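Local coordinates for oxidoreductase, NAD-binding/iron-sulfur cluster-binding protein (Nitratireductor pacificus pht-3B, PDB 6ZXU) that acts as a catabolic reductive dehalogenase, holding a cobalamin and two iron-sulfur clusters of the 4Fe-4S type that probably relay electrons for removing halogen from organic substrates, at residues L74-E79 / A464-R469; Y115-S120 / A177-I182; E291-V296 / R529-G534. All coordinates share one frame; numbering follows the deposited sequence.

Interaction 1: L74-E79 / A464-R469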
loop_
_atom_site.group_PDB
_atom_site.type_symbol
_atom_site.label_atom_id
_atom_site.label_comp_id
_atom_site.label_asym_id
_atom_site.label_seq_id
_atom_site.Cartn_x
_atom_site.Cartn_y
_atom_site.Cartn_z
ATOM N N LEU A 74 8.111 15.989 -14.803
ATOM C CA LEU A 74 7.386 15.489 -15.966
ATOM C C LEU A 74 8.043 14.284 -16.682
ATOM O O LEU A 74 7.381 13.280 -16.985
ATOM C CB LEU A 74 7.164 16.651 -16.932
ATOM C CG LEU A 74 6.352 16.308 -18.152
ATOM C CD1 LEU A 74 4.927 15.913 -17.755
ATOM C CD2 LEU A 74 6.291 17.492 -19.107
ATOM N N GLY A 75 9.353 14.341 -16.881
ATOM C CA GLY A 75 10.080 13.282 -17.560
ATOM C C GLY A 75 10.035 11.970 -16.837
ATOM O O GLY A 75 9.964 10.893 -17.424
ATOM N N ASP A 76 9.968 12.050 -15.541
ATOM C CA ASP A 76 9.890 10.870 -14.687
ATOM C C ASP A 76 8.532 10.148 -14.674
ATOM O O ASP A 76 8.481 8.942 -14.831
ATOM C CB ASP A 76 10.320 11.302 -13.259
ATOM C CG ASP A 76 11.745 11.955 -13.259
ATOM O OD1 ASP A 76 12.643 11.402 -14.049
ATOM O OD2 ASP A 76 11.949 12.978 -12.555
ATOM N N VAL A 77 7.447 10.862 -14.531
ATOM C CA VAL A 77 6.141 10.205 -14.641
ATOM C C VAL A 77 5.908 9.691 -16.020
ATOM O O VAL A 77 5.216 8.693 -16.176
ATOM C CB VAL A 77 4.964 11.057 -14.136
ATOM C CG1 VAL A 77 5.103 11.235 -12.645
ATOM C CG2 VAL A 77 4.905 12.444 -14.784
ATOM N N GLU A 78 6.443 10.394 -17.029
ATOM C CA GLU A 78 6.342 9.913 -18.439
ATOM C C GLU A 78 7.096 8.611 -18.626
ATOM O O GLU A 78 6.646 7.715 -19.303
ATOM C CB GLU A 78 6.850 10.958 -19.398
ATOM C CG GLU A 78 5.875 12.119 -19.551
ATOM C CD GLU A 78 6.410 13.207 -20.525
ATOM O OE1 GLU A 78 5.590 13.799 -21.335
ATOM O OE2 GLU A 78 7.672 13.423 -20.548
ATOM N N GLU A 79 8.231 8.462 -17.981
ATOM C CA GLU A 79 8.950 7.231 -18.089
ATOM C C GLU A 79 8.227 6.065 -17.466
ATOM O O GLU A 79 8.226 4.979 -18.007
ATOM C CB GLU A 79 10.337 7.383 -17.446
ATOM C CG GLU A 79 11.125 6.115 -17.642
ATOM C CD GLU A 79 12.430 6.089 -16.846
ATOM O OE1 GLU A 79 12.536 6.865 -15.834
ATOM O OE2 GLU A 79 13.337 5.262 -17.236
ATOM N N ALA A 464 12.769 9.333 -6.410
ATOM C CA ALA A 464 14.191 9.135 -6.525
ATOM C C ALA A 464 14.710 9.612 -7.884
ATOM O O ALA A 464 15.778 10.225 -7.960
ATOM C CB ALA A 464 14.545 7.699 -6.291
ATOM N N ALA A 465 13.951 9.389 -8.951
ATOM C CA ALA A 465 14.347 9.889 -10.306
ATOM C C ALA A 465 14.396 11.375 -10.345
ATOM O O ALA A 465 15.322 11.964 -10.939
ATOM C CB ALA A 465 13.413 9.391 -11.377
ATOM N N HIS A 466 13.517 12.052 -9.605
ATOM C CA HIS A 466 13.556 13.483 -9.536
ATOM C C HIS A 466 14.732 14.005 -8.781
ATOM O O HIS A 466 15.381 14.971 -9.171
ATOM C CB HIS A 466 12.236 14.082 -8.971
ATOM C CG HIS A 466 12.139 15.567 -9.134
ATOM N ND1 HIS A 466 12.159 16.190 -10.370
ATOM C CD2 HIS A 466 12.001 16.542 -8.223
ATOM C CE1 HIS A 466 12.078 17.490 -10.200
ATOM N NE2 HIS A 466 11.985 17.734 -8.903
ATOM N N CYS A 467 15.064 13.349 -7.695
ATOM C CA CYS A 467 16.299 13.687 -6.981
ATOM C C CYS A 467 17.531 13.593 -7.917
ATOM O O CYS A 467 18.378 14.434 -7.844
ATOM C CB CYS A 467 16.514 12.755 -5.747
ATOM S SG CYS A 467 15.384 13.139 -4.394
ATOM N N ARG A 468 17.596 12.540 -8.709
ATOM C CA ARG A 468 18.737 12.312 -9.627
ATOM C C ARG A 468 18.754 13.421 -10.707
ATOM O O ARG A 468 19.797 13.940 -11.026
ATOM C CB ARG A 468 18.733 10.971 -10.189
ATOM C CG ARG A 468 18.927 9.855 -9.204
ATOM C CD ARG A 468 19.188 8.496 -9.793
ATOM N NE ARG A 468 18.142 8.091 -10.696
ATOM C CZ ARG A 468 17.032 7.450 -10.379
ATOM N NH1 ARG A 468 16.776 7.118 -9.132
ATOM N NH2 ARG A 468 16.166 7.117 -11.323
ATOM N N ARG A 469 17.596 13.852 -11.178
ATOM C CA ARG A 469 17.476 14.960 -12.076
ATOM C C ARG A 469 18.099 16.202 -11.520
ATOM O O ARG A 469 18.720 16.989 -12.229
ATOM C CB ARG A 469 16.014 15.195 -12.436
ATOM C CG ARG A 469 15.760 16.357 -13.351
ATOM C CD ARG A 469 14.285 16.569 -13.676
ATOM N NE ARG A 469 13.598 15.359 -14.192
ATOM C CZ ARG A 469 13.706 14.866 -15.443
ATOM N NH1 ARG A 469 14.505 15.419 -16.404
ATOM N NH2 ARG A 469 13.015 13.770 -15.747
HETATM O O HOH W 1 15.638 11.298 -13.408
HETATM O O HOH W 2 13.622 5.926 -12.665
#
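Asp76 and Arg469 meet tip to tip in a salt bridge between helix 74-85 and the C-terminal end of helix 445-469. Arg469 NH2 lies 2.9 Å from Asp76 OD1, but the N-H points poorly at the oxygen, with an angle of 130° at the hydrogen. The second strut, Arg469 NE to Asp76 OD2, is straighter yet long at 3.3 Å. Both bonds are therefore weak, in keeping with carboxylate and guanidinium planes turned 39° apart. Arg469 starts out extended and bends at its third side-chain torsion, which swings the guanidinium back to the carboxylate.

A water gives OD1 a further partner: it donates to Asp76 OD1 and, at 2.6 Å, to Ala465 O, tying the carboxylate to the neighbouring helix backbone.

The remaining contacts are by van der Waals packing. The methyl CB of Ala465 sits 3.4 Å from Asp76 OD1, and the CA atoms of Asp76 and Ala465, at 6.3 Å, are the closest pair of CA atoms across the contact. His466 lends its CA and CB to the flank of OD2, while Gly75 CA touches Arg469 NH2. An alanine in place of Asp76 would probably leave the Arg469 guanidinium without this charged mate and the bridging water without one of its two acceptors.

The axes of the two short helical segments pass 9.3 Å apart at 140° between their N-to-C directions. Such geometry is that of a roughly antiparallel helix-helix contact, in these segments held mainly by a buried carboxylate and one arginine, with the Ala465 methyl packed against the carboxylate, and placed away from the cofactor sites.

Interaction 2: Y115-S120 / A177-I182; sequences YFLDAS and AEIAAI
A Schellman motif ends helix 103-116 where Leu117 packs against Ile179 and Ile182 of helix 168-190. Its evidence is the positive phi of Asp118 (72°) with two backbone bonds: Asp118 N to Tyr115 O at 2.9 Å, and Ala119 N to the carbonyl of the preceding Ala114. No hydrogen bond crosses between 115-120 and 177-182, and the meeting is by van der Waals contact, of methyls with methyls and of one methyl with the backbone of the turn.

One branch of Leu117, CD1, does most of the side-chain touching. It comes within 3.8 Å of Ile182 CG2, the two side chains crossing obliquely, and within 4.1 Å of Ile179 CG2. In both isoleucines CG2 is anti to the backbone N, and these two methyls, one helical turn apart, flank the leucine tip. Ile179 also sends its other branch to the motif's backbone: CD1 lies 3.5 Å from Leu117 O and 3.9 Å from Ala119 N, laying a methyl against the turn.

Helix 445-469 holds Asp118 and one oxygen of Glu178. Asp118 OD2 forms salt bridges with Arg451 and Arg455, and Arg455 also binds Leu117 O and Glu178 OE2, so one guanidinium spans both segments. Ile182 touches Met347 and Leu350 of helix 342-354 besides Met454 of helix 445-469, while Ile179 reaches Phe146 and Val148 of strand 142-149, which places the contact between that strand and those two helices.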
loop_
_atom_site.group_PDB
_atom_site.type_symbol
_atom_site.label_atom_id
_atom_site.label_comp_id
_atom_site.label_asym_id
_atom_site.label_seq_id
_atom_site.Cartn_x
_atom_site.Cartn_y
_atom_site.Cartn_z
ATOM N N TYR A 115 -11.583 0.233 -7.722
ATOM C CA TYR A 115 -11.618 1.062 -6.549
ATOM C C TYR A 115 -10.512 0.608 -5.571
ATOM O O TYR A 115 -9.881 1.446 -4.953
ATOM C CB TYR A 115 -13.014 1.002 -5.852
ATOM C CG TYR A 115 -14.066 1.819 -6.579
ATOM C CD1 TYR A 115 -13.849 3.158 -6.835
ATOM C CD2 TYR A 115 -15.230 1.264 -7.030
ATOM C CE1 TYR A 115 -14.777 3.938 -7.471
ATOM C CE2 TYR A 115 -16.157 2.037 -7.688
ATOM C CZ TYR A 115 -15.952 3.355 -7.900
ATOM O OH TYR A 115 -16.867 4.151 -8.486
ATOM N N PHE A 116 -10.285 -0.696 -5.454
ATOM C CA PHE A 116 -9.178 -1.267 -4.681
ATOM C C PHE A 116 -7.823 -0.662 -5.114
ATOM O O PHE A 116 -6.963 -0.335 -4.272
ATOM C CB PHE A 116 -9.204 -2.762 -4.782
ATOM C CG PHE A 116 -8.007 -3.462 -4.184
ATOM C CD1 PHE A 116 -7.848 -3.516 -2.776
ATOM C CD2 PHE A 116 -7.096 -4.107 -4.958
ATOM C CE1 PHE A 116 -6.808 -4.185 -2.210
ATOM C CE2 PHE A 116 -5.986 -4.766 -4.388
ATOM C CZ PHE A 116 -5.870 -4.804 -3.014
ATOM N N LEU A 117 -7.677 -0.405 -6.402
ATOM C CA LEU A 117 -6.453 0.181 -6.971
ATOM C C LEU A 117 -6.485 1.676 -6.966
ATOM O O LEU A 117 -5.652 2.315 -7.568
ATOM C CB LEU A 117 -6.215 -0.349 -8.377
ATOM C CG LEU A 117 -6.054 -1.828 -8.524
ATOM C CD1 LEU A 117 -5.950 -2.208 -9.981
ATOM C CD2 LEU A 117 -4.821 -2.352 -7.819
ATOM N N ASP A 118 -7.454 2.260 -6.283
ATOM C CA ASP A 118 -7.579 3.689 -6.122
ATOM C C ASP A 118 -8.016 4.458 -7.417
ATOM O O ASP A 118 -7.690 5.615 -7.591
ATOM C CB ASP A 118 -6.330 4.285 -5.474
ATOM C CG ASP A 118 -5.996 3.604 -4.179
ATOM O OD1 ASP A 118 -6.834 3.714 -3.230
ATOM O OD2 ASP A 118 -4.950 2.886 -4.123
ATOM N N ALA A 119 -8.858 3.840 -8.257
ATOM C CA ALA A 119 -9.666 4.621 -9.168
ATOM C C ALA A 119 -10.572 5.528 -8.354
ATOM O O ALA A 119 -11.016 5.175 -7.294
ATOM C CB ALA A 119 -10.529 3.710 -10.069
ATOM N N SER A 120 -10.849 6.709 -8.877
ATOM C CA SER A 120 -11.755 7.668 -8.250
ATOM C C SER A 120 -13.221 7.374 -8.553
ATOM O O SER A 120 -14.094 7.581 -7.709
ATOM C CB SER A 120 -11.407 9.140 -8.690
ATOM O OG SER A 120 -10.062 9.504 -8.294
ATOM N N ALA A 177 -2.518 4.361 -16.520
ATOM C CA ALA A 177 -1.869 3.265 -17.206
ATOM C C ALA A 177 -1.604 2.128 -16.283
ATOM O O ALA A 177 -1.766 0.993 -16.603
ATOM C CB ALA A 177 -0.591 3.763 -17.799
ATOM N N GLU A 178 -1.127 2.455 -15.092
ATOM C CA GLU A 178 -0.879 1.458 -14.074
ATOM C C GLU A 178 -2.115 0.629 -13.776
ATOM O O GLU A 178 -2.085 -0.616 -13.816
ATOM C CB GLU A 178 -0.483 2.184 -12.785
ATOM C CG GLU A 178 -0.174 1.272 -11.607
ATOM C CD GLU A 178 -0.691 1.852 -10.263
ATOM O OE1 GLU A 178 -0.143 2.873 -9.749
ATOM O OE2 GLU A 178 -1.686 1.302 -9.685
ATOM N N ILE A 179 -3.216 1.288 -13.435
ATOM C CA ILE A 179 -4.476 0.606 -13.134
ATOM C C ILE A 179 -4.975 -0.189 -14.344
ATOM O O ILE A 179 -5.350 -1.341 -14.230
ATOM C CB ILE A 179 -5.564 1.614 -12.654
ATOM C CG1 ILE A 179 -5.083 2.270 -11.368
ATOM C CG2 ILE A 179 -6.900 0.910 -12.518
ATOM C CD1 ILE A 179 -5.989 3.358 -10.860
ATOM N N ALA A 180 -4.933 0.403 -15.536
ATOM C CA ALA A 180 -5.393 -0.324 -16.766
ATOM C C ALA A 180 -4.587 -1.574 -17.073
ATOM O O ALA A 180 -5.133 -2.576 -17.500
ATOM C CB ALA A 180 -5.363 0.621 -17.960
ATOM N N ALA A 181 -3.266 -1.518 -16.840
ATOM C CA ALA A 181 -2.364 -2.653 -17.030
ATOM C C ALA A 181 -2.647 -3.749 -16.045
ATOM O O ALA A 181 -2.711 -4.917 -16.439
ATOM C CB ALA A 181 -0.909 -2.220 -16.885
ATOM N N ILE A 182 -2.965 -3.389 -14.796
ATOM C CA ILE A 182 -3.202 -4.396 -13.776
ATOM C C ILE A 182 -4.547 -5.075 -14.046
ATOM O O ILE A 182 -4.655 -6.282 -13.978
ATOM C CB ILE A 182 -3.141 -3.775 -12.370
ATOM C CG1 ILE A 182 -1.732 -3.360 -12.044
ATOM C CG2 ILE A 182 -3.623 -4.807 -11.381
ATOM C CD1 ILE A 182 -1.658 -2.451 -10.823
#

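Interaction 3: E291-V296 / R529-G534; sequences ETIRRV and RPIDFG
Ile293 and Ile531 form the apolar centre, their side chains crossing with Ile293 CG2 3.7 Å from Ile531 CB. The same methyl also approaches Phe533 CB. Beyond the two segments, Ile293 and Phe533 both touch Pro508 and Ile613, and the Phe533 ring meets Trp597 edge to face. On a different flank, Val296 CG2 rests loosely against Pro530 CB.

Backbone bonds join the segments around this centre. Asp532 N donates to Arg294 O at 2.9 Å, and Val296 N donates to Pro530 O at 3.0 Å with 167° at the hydrogen. Between them, Arg295 and Ile531 face each other as an antiparallel non-hydrogen-bonded pair, their CA atoms 4.5 Å apart. The pairing amounts to a short, weakly bonded antiparallel strand pair, resting on Arg295 with Ile531 and these two backbone bonds, and its second strand belongs to the ferredoxin-type 4Fe-4S sequence region. A water accepts from Arg294 N and donates to Asp532 O.

Arg295 bends at chi2 (-82°), folding its guanidinium over Ile531, whose CG2 lies over one face, 3.6 Å from Arg295 CZ. From that position NH1 donates to Arg529 O at 2.8 Å, in the carbonyl plane and nearly in that of the guanidinium. The Arg529 guanidinium in turn lays a face over Arg295 CB, with its NH1 in a salt bridge to Asp297.

At the outer edge, Arg294 and Asp532 run side by side, and Arg294 NH1 makes a salt bridge to Asp532 OD2 at 3.2 Å, the two planes 71° apart. The other carboxylate oxygen, Asp532 OD1, accepts from Gly534 N at 3.1 Å in an Asx turn, just where Gly534 takes the N-cap position of helix 535-540.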
loop_
_atom_site.group_PDB
_atom_site.type_symbol
_atom_site.label_atom_id
_atom_site.label_comp_id
_atom_site.label_asym_id
_atom_site.label_seq_id
_atom_site.Cartn_x
_atom_site.Cartn_y
_atom_site.Cartn_z
ATOM N N GLU A 291 1.052 16.184 13.068
ATOM C CA GLU A 291 1.595 17.290 13.867
ATOM C C GLU A 291 1.058 17.345 15.267
ATOM O O GLU A 291 1.567 18.079 16.050
ATOM C CB GLU A 291 1.330 18.615 13.166
ATOM C CG GLU A 291 -0.114 19.082 13.151
ATOM C CD GLU A 291 -0.974 18.513 12.035
ATOM O OE1 GLU A 291 -0.502 17.660 11.199
ATOM O OE2 GLU A 291 -2.166 18.891 12.040
ATOM N N THR A 292 0.033 16.565 15.595
ATOM C CA THR A 292 -0.540 16.527 16.939
ATOM C C THR A 292 0.020 15.428 17.800
ATOM O O THR A 292 -0.400 15.302 18.938
ATOM C CB THR A 292 -2.094 16.331 16.913
ATOM O OG1 THR A 292 -2.465 15.021 16.421
ATOM C CG2 THR A 292 -2.740 17.413 16.038
ATOM N N ILE A 293 0.905 14.579 17.248
ATOM C CA ILE A 293 1.456 13.483 18.015
ATOM C C ILE A 293 2.719 13.995 18.713
ATOM O O ILE A 293 3.504 14.690 18.067
ATOM C CB ILE A 293 1.743 12.286 17.067
ATOM C CG1 ILE A 293 0.466 11.857 16.332
ATOM C CG2 ILE A 293 2.375 11.096 17.790
ATOM C CD1 ILE A 293 -0.627 11.298 17.213
ATOM N N ARG A 294 2.935 13.609 19.962
ATOM C CA ARG A 294 4.170 13.928 20.638
ATOM C C ARG A 294 5.399 13.372 19.931
ATOM O O ARG A 294 5.465 12.197 19.550
ATOM C CB ARG A 294 4.216 13.449 22.078
ATOM C CG ARG A 294 3.337 14.337 22.933
ATOM C CD ARG A 294 3.543 14.203 24.422
ATOM N NE ARG A 294 4.848 13.611 24.713
ATOM C CZ ARG A 294 5.026 12.538 25.493
ATOM N NH1 ARG A 294 6.256 12.064 25.697
ATOM N NH2 ARG A 294 3.988 11.938 26.087
ATOM N N ARG A 295 6.406 14.235 19.795
ATOM C CA ARG A 295 7.738 13.846 19.285
ATOM C C ARG A 295 8.698 13.727 20.441
ATOM O O ARG A 295 8.643 14.482 21.392
ATOM C CB ARG A 295 8.241 14.892 18.298
ATOM C CG ARG A 295 7.270 15.133 17.164
ATOM C CD ARG A 295 7.440 14.062 16.101
ATOM N NE ARG A 295 6.382 14.104 15.103
ATOM C CZ ARG A 295 6.471 13.530 13.928
ATOM N NH1 ARG A 295 7.531 12.811 13.601
ATOM N NH2 ARG A 295 5.434 13.613 13.082
ATOM N N VAL A 296 9.637 12.859 20.303
ATOM C CA VAL A 296 10.722 12.684 21.211
ATOM C C VAL A 296 11.950 12.528 20.414
ATOM O O VAL A 296 11.949 12.062 19.272
ATOM C CB VAL A 296 10.459 11.475 22.192
ATOM C CG1 VAL A 296 9.377 11.802 23.207
ATOM C CG2 VAL A 296 9.997 10.267 21.430
ATOM N N ARG A 529 11.465 13.489 13.850
ATOM C CA ARG A 529 11.793 12.850 15.121
ATOM C C ARG A 529 10.846 11.672 15.413
ATOM O O ARG A 529 9.729 11.657 14.924
ATOM C CB ARG A 529 11.715 13.851 16.276
ATOM C CG ARG A 529 12.804 14.894 16.277
ATOM C CD ARG A 529 12.838 15.677 17.580
ATOM N NE ARG A 529 11.720 16.579 17.744
ATOM C CZ ARG A 529 11.242 16.974 18.927
ATOM N NH1 ARG A 529 11.726 16.477 20.060
ATOM N NH2 ARG A 529 10.227 17.821 18.972
ATOM N N PRO A 530 11.315 10.680 16.162
ATOM C CA PRO A 530 10.421 9.631 16.628
ATOM C C PRO A 530 9.184 10.113 17.329
ATOM O O PRO A 530 9.145 11.257 17.846
ATOM C CB PRO A 530 11.307 8.832 17.595
ATOM C CG PRO A 530 12.680 9.072 17.115
ATOM C CD PRO A 530 12.702 10.436 16.559
ATOM N N ILE A 531 8.167 9.248 17.417
ATOM C CA ILE A 531 6.868 9.650 18.004
ATOM C C ILE A 531 6.588 8.803 19.252
ATOM O O ILE A 531 7.144 7.718 19.425
ATOM C CB ILE A 531 5.680 9.545 17.020
ATOM C CG1 ILE A 531 5.601 8.153 16.500
ATOM C CG2 ILE A 531 5.799 10.631 15.946
ATOM C CD1 ILE A 531 4.410 7.893 15.596
ATOM N N ASP A 532 5.789 9.370 20.155
ATOM C CA ASP A 532 5.344 8.685 21.370
ATOM C C ASP A 532 3.833 8.883 21.522
ATOM O O ASP A 532 3.399 9.983 21.855
ATOM C CB ASP A 532 6.064 9.193 22.568
ATOM C CG ASP A 532 5.574 8.508 23.887
ATOM O OD1 ASP A 532 4.779 7.517 23.921
ATOM O OD2 ASP A 532 5.985 8.949 24.957
ATOM N N PHE A 533 3.036 7.844 21.235
ATOM C CA PHE A 533 1.646 7.956 21.379
ATOM C C PHE A 533 1.080 6.934 22.397
ATOM O O PHE A 533 -0.124 6.597 22.376
ATOM C CB PHE A 533 0.893 7.903 20.063
ATOM C CG PHE A 533 1.055 6.608 19.279
ATOM C CD1 PHE A 533 2.156 6.411 18.460
ATOM C CD2 PHE A 533 0.040 5.685 19.221
ATOM C CE1 PHE A 533 2.309 5.277 17.690
ATOM C CE2 PHE A 533 0.185 4.524 18.453
ATOM C CZ PHE A 533 1.313 4.300 17.688
ATOM N N GLY A 534 1.914 6.518 23.305
ATOM C CA GLY A 534 1.463 5.666 24.365
ATOM C C GLY A 534 1.397 4.175 23.999
ATOM O O GLY A 534 0.866 3.420 24.754
HETATM O O HOH W 3 1.124 11.641 21.064
HETATM O O HOH W 4 4.899 9.801 28.128
#

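Overall arrangement
Interactions 1 and 2 belong to neighbouring parts of the fold: their centres are 21 Å apart and their nearest atoms about 8 Å. Helices 74-85 and 103-116 are successive, and interaction 2 is nested in the chain loop that interaction 1 closes. Helix 445-469 links them, contributing 464-469 to interaction 1 and Arg451 and Arg455 to the surroundings of interaction 2. Interaction 3 lies 34 Å, centre to centre, from interaction 2, across the chain's centre. It is nearest the cofactors, with the Phe533 side chain about 8 Å from an iron-sulfur cluster; in interaction 2, the Asp118 side chain is about 10 Å from that of cobalamin-binding Gln430.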